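Local structure of dephospho-CoA kinase (Mycobacterium paratuberculosis, 6N39) at residues Ser23-Ser26 with Ser27-Gln31; Ala101-Ala104 with Glu105-Ser109; Arg193-Gln196 with Val197-Arg201. The protein probably phosphorylates the 3'-hydroxyl of dephospho-CoA with ATP, the last step of coenzyme A biosynthesis. One frame throughout, in Å; residues are numbered along the deposited sequence.

Contact 1 of 3, residues Ser23-Ser26 with Ser27-Gln31. With ACT (acetate ion), chain B.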
loop_
_atom_site.group_PDB
_atom_site.type_symbol
_atom_site.label_atom_id
_atom_site.label_comp_id
_atom_site.label_asym_id
_atom_site.label_seq_id
_atom_site.Cartn_x
_atom_site.Cartn_y
_atom_site.Cartn_z
ATOM N N SER A 23 1.036 -6.889 20.382
ATOM C CA SER A 23 0.468 -8.209 20.660
ATOM C C SER A 23 -0.997 -8.119 21.068
ATOM O O SER A 23 -1.803 -8.979 20.694
ATOM C CB SER A 23 1.276 -8.911 21.756
ATOM O OG SER A 23 2.544 -9.288 21.258
ATOM N N ALA A 24 -1.358 -7.091 21.839
ATOM C CA ALA A 24 -2.760 -6.885 22.193
ATOM C C ALA A 24 -3.619 -6.643 20.952
ATOM O O ALA A 24 -4.733 -7.172 20.843
ATOM C CB ALA A 24 -2.881 -5.718 23.174
ATOM N N LEU A 25 -3.114 -5.864 19.994
ATOM C CA LEU A 25 -3.914 -5.572 18.808
ATOM C C LEU A 25 -4.032 -6.808 17.933
ATOM O O LEU A 25 -5.094 -7.082 17.358
ATOM C CB LEU A 25 -3.301 -4.404 18.030
ATOM C CG LEU A 25 -3.926 -4.076 16.668
ATOM C CD1 LEU A 25 -5.452 -3.870 16.771
ATOM C CD2 LEU A 25 -3.284 -2.839 16.084
ATOM N N SER A 26 -2.942 -7.563 17.827
ATOM C CA SER A 26 -2.972 -8.849 17.149
ATOM C C SER A 26 -4.055 -9.755 17.738
ATOM O O SER A 26 -4.840 -10.366 17.007
ATOM C CB SER A 26 -1.582 -9.487 17.268
ATOM O OG SER A 26 -1.555 -10.772 16.704
ATOM N N SER A 27 -4.112 -9.850 19.067
ATOM C CA SER A 27 -5.140 -10.670 19.696
ATOM C C SER A 27 -6.539 -10.135 19.398
ATOM O O SER A 27 -7.470 -10.916 19.184
ATOM C CB SER A 27 -4.893 -10.750 21.202
ATOM O OG SER A 27 -5.968 -11.400 21.859
ATOM N N ALA A 28 -6.706 -8.809 19.390
ATOM C CA ALA A 28 -8.008 -8.219 19.067
ATOM C C ALA A 28 -8.467 -8.605 17.656
ATOM O O ALA A 28 -9.638 -8.983 17.435
ATOM C CB ALA A 28 -7.929 -6.698 19.221
ATOM N N PHE A 29 -7.545 -8.548 16.686
ATOM C CA PHE A 29 -7.908 -8.986 15.337
ATOM C C PHE A 29 -8.205 -10.485 15.312
ATOM O O PHE A 29 -9.141 -10.926 14.635
ATOM C CB PHE A 29 -6.813 -8.627 14.332
ATOM C CG PHE A 29 -6.794 -7.172 13.947
ATOM C CD1 PHE A 29 -7.975 -6.498 13.654
ATOM C CD2 PHE A 29 -5.591 -6.475 13.881
ATOM C CE1 PHE A 29 -7.958 -5.152 13.294
ATOM C CE2 PHE A 29 -5.567 -5.134 13.520
ATOM C CZ PHE A 29 -6.748 -4.470 13.238
ATOM N N ALA A 30 -7.443 -11.283 16.074
ATOM C CA ALA A 30 -7.735 -12.716 16.143
ATOM C C ALA A 30 -9.132 -12.967 16.701
ATOM O O ALA A 30 -9.809 -13.930 16.317
ATOM C CB ALA A 30 -6.689 -13.440 16.999
ATOM N N GLN A 31 -9.564 -12.128 17.635
ATOM C CA GLN A 31 -10.917 -12.236 18.160
ATOM C C GLN A 31 -11.953 -11.864 17.109
ATOM O O GLN A 31 -13.132 -12.205 17.268
ATOM C CB GLN A 31 -11.069 -11.356 19.397
ATOM C CG GLN A 31 -10.257 -11.863 20.587
ATOM C CD GLN A 31 -10.212 -10.865 21.724
ATOM O OE1 GLN A 31 -9.135 -10.521 22.224
ATOM N NE2 GLN A 31 -11.380 -10.386 22.138
HETATM C C ACT B . 3.487 -5.183 22.542
HETATM O O ACT B . 3.918 -3.992 22.607
HETATM O OXT ACT B . 3.838 -6.103 21.743
HETATM C CH3 ACT B . 2.363 -5.593 23.582
#
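With CG of L25 anti to the backbone N (chi1 173°) and CG of F29 swung the other way, beside its own N (chi1 -76°), the two side chains converge one helical turn apart. One methyl does most of the touching: CD1 of L25 lies over a face of the F29 ring, 4.0 Å from the ring centroid and 30° off the normal, a CH-pi contact. It sits off-centre toward the CE2 side of the ring, with L25 CD1 to F29 CE2 at 3.5 Å, and CG of L25 is also near F29 CE2, 3.7 Å away. The side chain of A28 stands a little further from the leucine methyl.

Beneath this pair runs regular helical bonding. S27, A28, F29 and A30 each give their N-H to the carbonyl four residues back, all four bonds between 2.9 and 3.0 Å long, as in F29 N to L25 O at 2.9 Å. S23 and A24 are in the predicted ATP-binding site, S23 fitting the last position of a P-loop (Walker A) pattern, and here an acetate ion, probably from the crystallisation liquor, sits at the helix start. S23 N donates to acetate OXT at 3.2 Å, S23 OG adds a weak bond to the same oxygen, and G21 N also binds the ion.

Helix 22-31 packs on the parallel sheet, with helix 187-210 alongside. L25 reaches L14, V136 and V138 on strands 10-16 and 135-139, S26 and A30 meet I36 of strand 35-38, and L25, A28 and F29 pack on A194 of helix 187-210.

Contact 2 of 3, residues Ala101-Ala104 with Glu105-Ser109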
loop_
_atom_site.group_PDB
_atom_site.type_symbol
_atom_site.label_atom_id
_atom_site.label_comp_id
_atom_site.label_asym_id
_atom_site.label_seq_id
_atom_site.Cartn_x
_atom_site.Cartn_y
_atom_site.Cartn_z
ATOM N N ALA A 101 8.312 -23.456 6.626
ATOM C CA ALA A 101 7.424 -24.612 6.573
ATOM C C ALA A 101 6.249 -24.445 7.523
ATOM O O ALA A 101 5.101 -24.735 7.156
ATOM C CB ALA A 101 8.195 -25.891 6.896
ATOM N N ARG A 102 6.510 -23.981 8.750
ATOM C CA ARG A 102 5.420 -23.807 9.708
ATOM C C ARG A 102 4.423 -22.755 9.229
ATOM O O ARG A 102 3.206 -22.943 9.335
ATOM C CB ARG A 102 5.979 -23.426 11.077
ATOM C CG ARG A 102 4.911 -23.226 12.133
ATOM C CD ARG A 102 4.165 -24.522 12.371
ATOM N NE ARG A 102 2.887 -24.301 13.035
ATOM C CZ ARG A 102 1.860 -25.140 12.957
ATOM N NH1 ARG A 102 1.969 -26.249 12.241
ATOM N NH2 ARG A 102 0.723 -24.868 13.587
ATOM N N ARG A 103 4.923 -21.629 8.722
ATOM C CA ARG A 103 4.038 -20.595 8.199
ATOM C C ARG A 103 3.157 -21.144 7.076
ATOM O O ARG A 103 1.938 -20.915 7.051
ATOM C CB ARG A 103 4.887 -19.422 7.718
ATOM C CG ARG A 103 4.116 -18.280 7.129
ATOM C CD ARG A 103 5.064 -17.180 6.690
ATOM N NE ARG A 103 4.349 -16.108 6.011
ATOM C CZ ARG A 103 3.838 -16.214 4.787
ATOM N NH1 ARG A 103 3.955 -17.351 4.108
ATOM N NH2 ARG A 103 3.206 -15.182 4.239
ATOM N N ALA A 104 3.761 -21.897 6.148
ATOM C CA ALA A 104 2.997 -22.466 5.042
ATOM C C ALA A 104 1.938 -23.440 5.547
ATOM O O ALA A 104 0.814 -23.483 5.023
ATOM C CB ALA A 104 3.947 -23.154 4.053
ATOM N N GLU A 105 2.276 -24.228 6.569
ATOM C CA GLU A 105 1.312 -25.161 7.136
ATOM C C GLU A 105 0.136 -24.414 7.746
ATOM O O GLU A 105 -1.030 -24.740 7.478
ATOM C CB GLU A 105 1.993 -26.038 8.182
ATOM C CG GLU A 105 1.121 -27.150 8.720
ATOM C CD GLU A 105 1.897 -28.114 9.595
ATOM O OE1 GLU A 105 2.610 -27.649 10.513
ATOM O OE2 GLU A 105 1.806 -29.340 9.356
ATOM N N ILE A 106 0.432 -23.409 8.579
ATOM C CA ILE A 106 -0.608 -22.550 9.152
ATOM C C ILE A 106 -1.551 -22.065 8.061
ATOM O O ILE A 106 -2.777 -22.186 8.174
ATOM C CB ILE A 106 0.024 -21.363 9.903
ATOM C CG1 ILE A 106 0.738 -21.851 11.165
ATOM C CG2 ILE A 106 -1.041 -20.307 10.247
ATOM C CD1 ILE A 106 1.291 -20.738 12.014
ATOM N N ILE A 107 -0.986 -21.529 6.975
ATOM C CA ILE A 107 -1.830 -20.972 5.923
ATOM C C ILE A 107 -2.649 -22.062 5.240
ATOM O O ILE A 107 -3.780 -21.816 4.805
ATOM C CB ILE A 107 -0.969 -20.175 4.929
ATOM C CG1 ILE A 107 -0.650 -18.797 5.516
ATOM C CG2 ILE A 107 -1.667 -20.030 3.566
ATOM C CD1 ILE A 107 0.455 -18.088 4.783
ATOM N N ALA A 108 -2.119 -23.282 5.159
ATOM C CA ALA A 108 -2.879 -24.366 4.552
ATOM C C ALA A 108 -3.969 -24.907 5.472
ATOM O O ALA A 108 -4.894 -25.567 4.991
ATOM C CB ALA A 108 -1.940 -25.505 4.139
ATOM N N SER A 109 -3.886 -24.650 6.774
ATOM C CA SER A 109 -4.815 -25.244 7.730
ATOM C C SER A 109 -6.024 -24.367 8.054
ATOM O O SER A 109 -6.890 -24.801 8.823
ATOM C CB SER A 109 -4.084 -25.573 9.033
ATOM O OG SER A 109 -3.804 -24.384 9.754
#
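R102 and R103 each reach forward along the helix to an isoleucine four residues on, but with chains of different shape. R102 is bent at chi2 (63°), which brings its guanidinium over I106; CG1 of the isoleucine lies beneath one face, 3.8 Å from R102 NE, and the two side chains cross at about a right angle. R103 is extended from CG to NE and runs alongside I107 in the same direction. Its guanidinium turns at the end (chi4 -72°) to set a face against the I107 methyl, with R103 NH1 to I107 CD1 at 3.6 Å, while NH2 forms a salt bridge with E118.

E105 extends toward the edge of the R102 guanidinium. The two are modelled as a salt bridge, but NH1 and OE1 are placed too close together, so the detail of that pairing is doubtful. Near the C-terminal end of the segment S109 OG and S109 N both donate to I106 O, the hydroxyl at 2.9 Å, approaching from the same face of the carbonyl.

Such i to i+4 pairing of guanidinium faces with isoleucine side chains fits an amphipathic helix: 87-109 flanks the parallel sheet of a P-loop kinase fold, with I106 against V35 of strand 35-38 and I42 of helix 39-45.

Contact 3 of 3, residues Arg193-Gln196 with Val197-Arg201; sequences RAQQ and VWNER
V197 sets its CG2 methyl against one face of the R193 guanidinium, V197 CG2 to R193 NH1 measuring 3.8 Å. The arginine gets there by bending at chi2 (73°), which turns its head along the helix toward the next turn. CB of Q196 sits at the edge of the same guanidinium, in its plane, and Q196 OE1 lies 3.0 Å from R193 NH1.

Further round the helix are two polar pairs, each joining residues one turn apart. Q196 and E200 run side by side in the same direction, amide and carboxylate planes only 13° apart, and the closest approach is of aliphatic to polar atoms, Q196 CG to E200 OE2 at 3.5 Å. Q195 and N199 are looser: their amide planes are within 18° of each other, but Q195 CG stands 4.0 Å from N199 OD1. The backbone bonds from V197 through E200 are i to i+4 links, such as W198 N to A194 O at 2.9 Å, with a wider pi-type turn over 198-201.

One side of helix 187-210 faces the kinase core. There it packs on helix 22-31, where W198 meets F29, and W198 also touches C32 and A34 in the following loop. R193 and V197 rest on L181 and I179 of edge strand 179-182, and R201, also touching I179, forms a salt bridge with D334 of the GrpB family region.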
loop_
_atom_site.group_PDB
_atom_site.type_symbol
_atom_site.label_atom_id
_atom_site.label_comp_id
_atom_site.label_asym_id
_atom_site.label_seq_id
_atom_site.Cartn_x
_atom_site.Cartn_y
_atom_site.Cartn_z
ATOM N N ARG A 193 -11.889 -0.629 18.969
ATOM C CA ARG A 193 -11.300 0.046 17.816
ATOM C C ARG A 193 -10.895 -0.957 16.740
ATOM O O ARG A 193 -11.143 -0.740 15.540
ATOM C CB ARG A 193 -10.095 0.872 18.276
ATOM C CG ARG A 193 -9.458 1.711 17.191
ATOM C CD ARG A 193 -10.339 2.904 16.827
ATOM N NE ARG A 193 -9.809 3.605 15.658
ATOM C CZ ARG A 193 -10.362 3.565 14.449
ATOM N NH1 ARG A 193 -11.473 2.870 14.249
ATOM N NH2 ARG A 193 -9.812 4.230 13.439
ATOM N N ALA A 194 -10.281 -2.072 17.152
ATOM C CA ALA A 194 -9.884 -3.098 16.193
ATOM C C ALA A 194 -11.100 -3.682 15.478
ATOM O O ALA A 194 -11.065 -3.910 14.262
ATOM C CB ALA A 194 -9.088 -4.201 16.895
ATOM N N GLN A 195 -12.194 -3.922 16.212
ATOM C CA GLN A 195 -13.382 -4.457 15.556
ATOM C C GLN A 195 -14.015 -3.439 14.612
ATOM O O GLN A 195 -14.635 -3.816 13.612
ATOM C CB GLN A 195 -14.421 -4.901 16.580
ATOM C CG GLN A 195 -15.537 -5.712 15.939
ATOM C CD GLN A 195 -16.608 -6.096 16.924
ATOM O OE1 GLN A 195 -17.319 -5.236 17.452
ATOM N NE2 GLN A 195 -16.738 -7.392 17.180
ATOM N N GLN A 196 -13.907 -2.158 14.935
ATOM C CA GLN A 196 -14.384 -1.111 14.038
ATOM C C GLN A 196 -13.631 -1.153 12.706
ATOM O O GLN A 196 -14.228 -1.076 11.626
ATOM C CB GLN A 196 -14.183 0.228 14.737
ATOM C CG GLN A 196 -15.161 1.303 14.531
ATOM C CD GLN A 196 -14.971 2.363 15.606
ATOM O OE1 GLN A 196 -14.216 3.319 15.423
ATOM N NE2 GLN A 196 -15.623 2.167 16.755
ATOM N N VAL A 197 -12.310 -1.261 12.778
ATOM C CA VAL A 197 -11.499 -1.363 11.564
ATOM C C VAL A 197 -11.806 -2.656 10.816
ATOM O O VAL A 197 -11.895 -2.674 9.580
ATOM C CB VAL A 197 -10.007 -1.253 11.924
ATOM C CG1 VAL A 197 -9.144 -1.764 10.786
ATOM C CG2 VAL A 197 -9.670 0.192 12.271
ATOM N N TRP A 198 -12.002 -3.748 11.556
ATOM C CA TRP A 198 -12.396 -5.022 10.961
ATOM C C TRP A 198 -13.687 -4.889 10.162
ATOM O O TRP A 198 -13.738 -5.239 8.979
ATOM C CB TRP A 198 -12.562 -6.074 12.060
ATOM C CG TRP A 198 -12.790 -7.441 11.513
ATOM C CD1 TRP A 198 -13.977 -8.085 11.372
ATOM C CD2 TRP A 198 -11.792 -8.318 10.989
ATOM N NE1 TRP A 198 -13.781 -9.328 10.819
ATOM C CE2 TRP A 198 -12.447 -9.488 10.564
ATOM C CE3 TRP A 198 -10.406 -8.224 10.839
ATOM C CZ2 TRP A 198 -11.762 -10.567 10.015
ATOM C CZ3 TRP A 198 -9.728 -9.291 10.295
ATOM C CH2 TRP A 198 -10.407 -10.447 9.887
ATOM N N ASN A 199 -14.747 -4.381 10.799
ATOM C CA ASN A 199 -16.059 -4.337 10.161
ATOM C C ASN A 199 -16.111 -3.302 9.043
ATOM O O ASN A 199 -16.786 -3.511 8.033
ATOM C CB ASN A 199 -17.151 -3.991 11.174
ATOM C CG ASN A 199 -17.460 -5.126 12.155
ATOM O OD1 ASN A 199 -16.839 -6.182 12.134
ATOM N ND2 ASN A 199 -18.428 -4.886 13.033
ATOM N N GLU A 200 -15.476 -2.150 9.234
ATOM C CA GLU A 200 -15.674 -1.051 8.298
ATOM C C GLU A 200 -14.681 -1.058 7.141
ATOM O O GLU A 200 -14.952 -0.432 6.111
ATOM C CB GLU A 200 -15.584 0.290 9.036
ATOM C CG GLU A 200 -16.809 0.558 9.901
ATOM C CD GLU A 200 -16.593 1.702 10.895
ATOM O OE1 GLU A 200 -15.664 2.513 10.687
ATOM O OE2 GLU A 200 -17.350 1.774 11.889
ATOM N N ARG A 201 -13.559 -1.755 7.275
ATOM C CA ARG A 201 -12.526 -1.675 6.253
ATOM C C ARG A 201 -12.012 -3.053 5.836
ATOM O O ARG A 201 -11.957 -3.361 4.642
ATOM C CB ARG A 201 -11.371 -0.795 6.746
ATOM C CG ARG A 201 -10.590 -0.211 5.595
ATOM C CD ARG A 201 -9.677 0.900 6.009
ATOM N NE ARG A 201 -8.695 1.129 4.965
ATOM C CZ ARG A 201 -7.753 2.055 5.031
ATOM N NH1 ARG A 201 -7.683 2.852 6.097
ATOM N NH2 ARG A 201 -6.905 2.198 4.025
#

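In the fold
Contacts 1 and 3 share an interface, where helices 22-31 and 187-210 meet with A28 CB to A194 CB at 3.6 Å. Both are partly buried, but their chemistry differs: contact 1 is mainly apolar where it meets the sheet, whereas contact 3 mixes apolar residues with arginines, and its Q195, N199 and E200 are exposed. Contact 2, on helix 87-109, is a surface contact, about 11 Å from contact 1 at the nearest atoms and about 14 Å from contact 3; there guanidinium faces lie over isoleucines. Of the three, contact 1 alone holds predicted ATP-binding residues, at the P-loop helix start.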